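Local structure of cryptic loci regulator 2 (Schizosaccharomyces pombe 972h-, 5IKJ) at residues V326-G338 and S509-V522. The protein acts upstream of histone deacetylases in the SHREC repressor complex, promoting transcriptional silencing and proper nucleosome positioning at fission yeast heterochromatin. Sequence-based numbering, arbitrary orientation.
Sequences VAHSICQTWNLFG and SEVKERTSSRLSAV
A short parallel beta pairing sets Thr-333 and Trp-334 beside Glu-513 and Arg-514, one segment running from helix into strand, the other from strand into helix. Gln-332 O takes both Lys-512 N and Glu-513 N, Glu-513 O receives Trp-334 N (2.9 Å), and Thr-515 N closes on Trp-334 O (2.9 Å). On one face, the indole of Trp-334, its CG held between backbone N and carbonyl carbon (chi1 61°), lies back over the pairing. Arg-514 CG sits 3.5 Å from the centroid of the six-membered ring in a CH-pi contact, while Val-511 CG1 meets CD1 obliquely; with a serine in place of the tryptophan, Arg-514 CG and Val-511 CG1 would probably lose their aromatic partner. On the other face, small Ala-521 lets its CB approach Thr-333 OG1 (3.4 Å), a hydroxyl that donates to Ile-330 O in the carbonyl plane (2.7 Å). A water links this hydroxyl, Asn-335 OD1 and Arg-518 NH1, satisfying polar groups at a buried spot. Ile-330 lays CG2 over the guanidinium face and CD1 against Val-522 CG2. Arg-518 also donates to Gly-245 O and Gly-385 O; strand 377-384 flanks strand 333-340 antiparallel, and strand 247-252 packs against Ile-330.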
loop_
_atom_site.group_PDB
_atom_site.type_symbol
_atom_site.label_atom_id
_atom_site.label_comp_id
_atom_site.label_asym_id
_atom_site.label_seq_id
_atom_site.Cartn_x
_atom_site.Cartn_y
_atom_site.Cartn_z
ATOM N N VAL A 326 25.858 4.552 -12.456
ATOM C CA VAL A 326 24.405 4.680 -12.443
ATOM C C VAL A 326 23.869 4.402 -11.045
ATOM O O VAL A 326 22.998 5.122 -10.544
ATOM C CB VAL A 326 23.769 3.742 -13.486
ATOM C CG1 VAL A 326 22.258 3.942 -13.531
ATOM C CG2 VAL A 326 24.377 3.976 -14.862
ATOM N N ALA A 327 24.387 3.360 -10.391
ATOM C CA ALA A 327 23.964 3.053 -9.030
ATOM C C ALA A 327 24.428 4.126 -8.054
ATOM O O ALA A 327 23.719 4.448 -7.093
ATOM C CB ALA A 327 24.496 1.681 -8.616
ATOM N N HIS A 328 25.616 4.691 -8.283
ATOM C CA HIS A 328 26.095 5.777 -7.434
ATOM C C HIS A 328 25.200 7.003 -7.555
ATOM O O HIS A 328 24.926 7.685 -6.561
ATOM C CB HIS A 328 27.537 6.132 -7.802
ATOM C CG HIS A 328 28.070 7.329 -7.076
ATOM N ND1 HIS A 328 28.571 7.261 -5.794
ATOM C CD2 HIS A 328 28.181 8.624 -7.455
ATOM C CE1 HIS A 328 28.969 8.463 -5.415
ATOM N NE2 HIS A 328 28.744 9.307 -6.404
ATOM N N SER A 329 24.729 7.298 -8.770
ATOM C CA SER A 329 23.913 8.488 -8.983
ATOM C C SER A 329 22.538 8.344 -8.342
ATOM O O SER A 329 22.014 9.301 -7.762
ATOM C CB SER A 329 23.779 8.763 -10.481
ATOM O OG SER A 329 23.128 9.998 -10.719
ATOM N N ILE A 330 21.940 7.154 -8.432
ATOM C CA ILE A 330 20.605 6.947 -7.881
ATOM C C ILE A 330 20.646 6.986 -6.358
ATOM O O ILE A 330 19.749 7.542 -5.715
ATOM C CB ILE A 330 20.018 5.620 -8.394
ATOM C CG1 ILE A 330 19.928 5.633 -9.922
ATOM C CG2 ILE A 330 18.638 5.377 -7.793
ATOM C CD1 ILE A 330 19.666 4.271 -10.532
ATOM N N CYS A 331 21.679 6.399 -5.760
ATOM C CA CYS A 331 21.770 6.283 -4.311
ATOM C C CYS A 331 22.203 7.577 -3.635
ATOM O O CYS A 331 22.494 7.564 -2.434
ATOM C CB CYS A 331 22.728 5.149 -3.944
ATOM S SG CYS A 331 22.134 3.530 -4.487
ATOM N N GLN A 332 22.253 8.684 -4.374
ATOM C CA GLN A 332 22.420 10.007 -3.795
ATOM C C GLN A 332 21.125 10.803 -3.797
ATOM O O GLN A 332 21.108 11.932 -3.295
ATOM C CB GLN A 332 23.501 10.790 -4.550
ATOM C CG GLN A 332 24.907 10.264 -4.340
ATOM C CD GLN A 332 25.964 11.307 -4.643
ATOM O OE1 GLN A 332 25.792 12.142 -5.530
ATOM N NE2 GLN A 332 27.060 11.272 -3.894
ATOM N N THR A 333 20.047 10.251 -4.342
ATOM C CA THR A 333 18.793 10.972 -4.479
ATOM C C THR A 333 17.823 10.595 -3.365
ATOM O O THR A 333 18.061 9.681 -2.570
ATOM C CB THR A 333 18.146 10.694 -5.839
ATOM O OG1 THR A 333 17.779 9.311 -5.922
ATOM C CG2 THR A 333 19.095 11.038 -6.973
ATOM N N TRP A 334 16.712 11.328 -3.315
ATOM C CA TRP A 334 15.589 10.988 -2.453
ATOM C C TRP A 334 14.347 11.665 -3.009
ATOM O O TRP A 334 14.433 12.726 -3.634
ATOM C CB TRP A 334 15.829 11.413 -0.998
ATOM C CG TRP A 334 16.016 12.892 -0.807
ATOM C CD1 TRP A 334 17.189 13.586 -0.880
ATOM C CD2 TRP A 334 14.999 13.854 -0.497
ATOM N NE1 TRP A 334 16.965 14.920 -0.640
ATOM C CE2 TRP A 334 15.630 15.111 -0.402
ATOM C CE3 TRP A 334 13.619 13.775 -0.293
ATOM C CZ2 TRP A 334 14.926 16.279 -0.111
ATOM C CZ3 TRP A 334 12.922 14.937 -0.006
ATOM C CH2 TRP A 334 13.577 16.171 0.082
ATOM N N ASN A 335 13.191 11.040 -2.788
ATOM C CA ASN A 335 11.936 11.601 -3.271
ATOM C C ASN A 335 10.784 11.134 -2.396
ATOM O O ASN A 335 10.657 9.938 -2.115
ATOM C CB ASN A 335 11.687 11.211 -4.735
ATOM C CG ASN A 335 11.668 9.709 -4.950
ATOM O OD1 ASN A 335 12.695 9.042 -4.827
ATOM N ND2 ASN A 335 10.504 9.174 -5.299
ATOM N N LEU A 336 9.955 12.084 -1.967
ATOM C CA LEU A 336 8.717 11.758 -1.278
ATOM C C LEU A 336 7.695 11.215 -2.270
ATOM O O LEU A 336 7.736 11.519 -3.466
ATOM C CB LEU A 336 8.149 12.997 -0.581
ATOM C CG LEU A 336 8.853 13.527 0.668
ATOM C CD1 LEU A 336 8.550 15.007 0.837
ATOM C CD2 LEU A 336 8.414 12.755 1.902
ATOM N N PHE A 337 6.766 10.408 -1.764
ATOM C CA PHE A 337 5.683 9.893 -2.588
ATOM C C PHE A 337 4.499 9.538 -1.701
ATOM O O PHE A 337 4.643 9.306 -0.498
ATOM C CB PHE A 337 6.121 8.665 -3.400
ATOM C CG PHE A 337 6.668 7.544 -2.562
ATOM C CD1 PHE A 337 5.818 6.625 -1.969
ATOM C CD2 PHE A 337 8.031 7.405 -2.377
ATOM C CE1 PHE A 337 6.320 5.593 -1.199
ATOM C CE2 PHE A 337 8.540 6.373 -1.611
ATOM C CZ PHE A 337 7.683 5.466 -1.021
ATOM N N GLY A 338 3.320 9.503 -2.315
ATOM C CA GLY A 338 2.123 9.051 -1.637
ATOM C C GLY A 338 1.537 10.059 -0.672
ATOM O O GLY A 338 1.336 9.753 0.508
ATOM N N SER A 509 25.892 6.552 2.326
ATOM C CA SER A 509 26.024 7.365 1.129
ATOM C C SER A 509 25.530 8.778 1.411
ATOM O O SER A 509 24.751 9.016 2.339
ATOM C CB SER A 509 25.249 6.760 -0.050
ATOM O OG SER A 509 23.917 6.448 0.315
ATOM N N GLU A 510 26.000 9.718 0.596
ATOM C CA GLU A 510 25.655 11.130 0.748
ATOM C C GLU A 510 24.362 11.391 -0.016
ATOM O O GLU A 510 24.377 11.622 -1.228
ATOM C CB GLU A 510 26.792 12.016 0.252
ATOM C CG GLU A 510 28.032 11.979 1.136
ATOM C CD GLU A 510 28.176 13.220 1.996
ATOM O OE1 GLU A 510 28.016 14.338 1.461
ATOM O OE2 GLU A 510 28.448 13.079 3.207
ATOM N N VAL A 511 23.241 11.355 0.697
ATOM C CA VAL A 511 21.931 11.617 0.112
ATOM C C VAL A 511 21.708 13.125 0.166
ATOM O O VAL A 511 21.455 13.685 1.236
ATOM C CB VAL A 511 20.825 10.854 0.850
ATOM C CG1 VAL A 511 19.462 11.143 0.235
ATOM C CG2 VAL A 511 21.111 9.355 0.828
ATOM N N LYS A 512 21.805 13.786 -0.990
ATOM C CA LYS A 512 21.792 15.241 -1.027
ATOM C C LYS A 512 21.030 15.836 -2.204
ATOM O O LYS A 512 21.018 17.063 -2.341
ATOM C CB LYS A 512 23.236 15.772 -1.048
ATOM C CG LYS A 512 24.032 15.378 -2.286
ATOM C CD LYS A 512 25.526 15.342 -1.988
ATOM C CE LYS A 512 26.364 15.524 -3.243
ATOM N NZ LYS A 512 27.808 15.687 -2.916
ATOM N N GLU A 513 20.392 15.026 -3.046
ATOM C CA GLU A 513 19.698 15.513 -4.232
ATOM C C GLU A 513 18.252 15.042 -4.182
ATOM O O GLU A 513 17.993 13.839 -4.093
ATOM C CB GLU A 513 20.383 15.015 -5.507
ATOM C CG GLU A 513 19.771 15.548 -6.793
ATOM C CD GLU A 513 20.407 14.952 -8.034
ATOM O OE1 GLU A 513 21.457 14.286 -7.906
ATOM O OE2 GLU A 513 19.854 15.145 -9.138
ATOM N N ARG A 514 17.313 15.982 -4.238
ATOM C CA ARG A 514 15.903 15.629 -4.307
ATOM C C ARG A 514 15.488 15.446 -5.759
ATOM O O ARG A 514 15.925 16.189 -6.642
ATOM C CB ARG A 514 15.020 16.694 -3.654
ATOM C CG ARG A 514 13.579 16.225 -3.466
ATOM C CD ARG A 514 12.617 17.358 -3.154
ATOM N NE ARG A 514 12.569 18.356 -4.222
ATOM C CZ ARG A 514 12.834 19.652 -4.079
ATOM N NH1 ARG A 514 13.168 20.160 -2.901
ATOM N NH2 ARG A 514 12.755 20.456 -5.130
ATOM N N THR A 515 14.642 14.449 -5.997
ATOM C CA THR A 515 14.063 14.210 -7.308
ATOM C C THR A 515 12.550 14.113 -7.171
ATOM O O THR A 515 12.014 13.916 -6.078
ATOM C CB THR A 515 14.622 12.932 -7.952
ATOM O OG1 THR A 515 14.208 11.787 -7.196
ATOM C CG2 THR A 515 16.144 12.983 -7.998
ATOM N N SER A 516 11.864 14.259 -8.302
ATOM C CA SER A 516 10.410 14.210 -8.325
ATOM C C SER A 516 9.867 12.791 -8.370
ATOM O O SER A 516 8.652 12.604 -8.234
ATOM C CB SER A 516 9.884 14.980 -9.538
ATOM O OG SER A 516 10.356 14.395 -10.740
ATOM N N SER A 517 10.728 11.796 -8.545
ATOM C CA SER A 517 10.287 10.447 -8.862
ATOM C C SER A 517 11.487 9.518 -8.800
ATOM O O SER A 517 12.629 9.957 -8.960
ATOM C CB SER A 517 9.647 10.400 -10.254
ATOM O OG SER A 517 9.179 9.103 -10.564
ATOM N N ARG A 518 11.219 8.232 -8.563
ATOM C CA ARG A 518 12.284 7.239 -8.650
ATOM C C ARG A 518 12.761 7.081 -10.087
ATOM O O ARG A 518 13.967 7.006 -10.342
ATOM C CB ARG A 518 11.804 5.897 -8.095
ATOM C CG ARG A 518 12.910 4.868 -7.877
ATOM C CD ARG A 518 14.040 5.439 -7.038
ATOM N NE ARG A 518 14.773 4.411 -6.304
ATOM C CZ ARG A 518 15.772 4.664 -5.463
ATOM N NH1 ARG A 518 16.163 5.913 -5.245
ATOM N NH2 ARG A 518 16.380 3.669 -4.835
ATOM N N LEU A 519 11.826 7.037 -11.039
ATOM C CA LEU A 519 12.200 6.932 -12.445
ATOM C C LEU A 519 13.068 8.108 -12.873
ATOM O O LEU A 519 13.995 7.945 -13.676
ATOM C CB LEU A 519 10.943 6.851 -13.312
ATOM C CG LEU A 519 11.155 6.611 -14.809
ATOM C CD1 LEU A 519 11.917 5.317 -15.057
ATOM C CD2 LEU A 519 9.817 6.578 -15.529
ATOM N N SER A 520 12.785 9.303 -12.348
ATOM C CA SER A 520 13.584 10.473 -12.698
ATOM C C SER A 520 15.025 10.317 -12.231
ATOM O O SER A 520 15.960 10.731 -12.928
ATOM C CB SER A 520 12.957 11.733 -12.101
ATOM O OG SER A 520 13.874 12.812 -12.118
ATOM N N ALA A 521 15.227 9.724 -11.053
ATOM C CA ALA A 521 16.580 9.490 -10.560
ATOM C C ALA A 521 17.243 8.311 -11.260
ATOM O O ALA A 521 18.458 8.330 -11.479
ATOM C CB ALA A 521 16.556 9.255 -9.049
ATOM N N VAL A 522 16.469 7.282 -11.608
ATOM C CA VAL A 522 17.022 6.142 -12.330
ATOM C C VAL A 522 17.404 6.543 -13.749
ATOM O O VAL A 522 18.480 6.183 -14.242
ATOM C CB VAL A 522 16.016 4.976 -12.321
ATOM C CG1 VAL A 522 16.478 3.850 -13.236
ATOM C CG2 VAL A 522 15.817 4.455 -10.904
HETATM O O HOH W 1 15.012 8.540 -5.826
HETATM O O HOH W 2 8.278 11.036 -5.845
#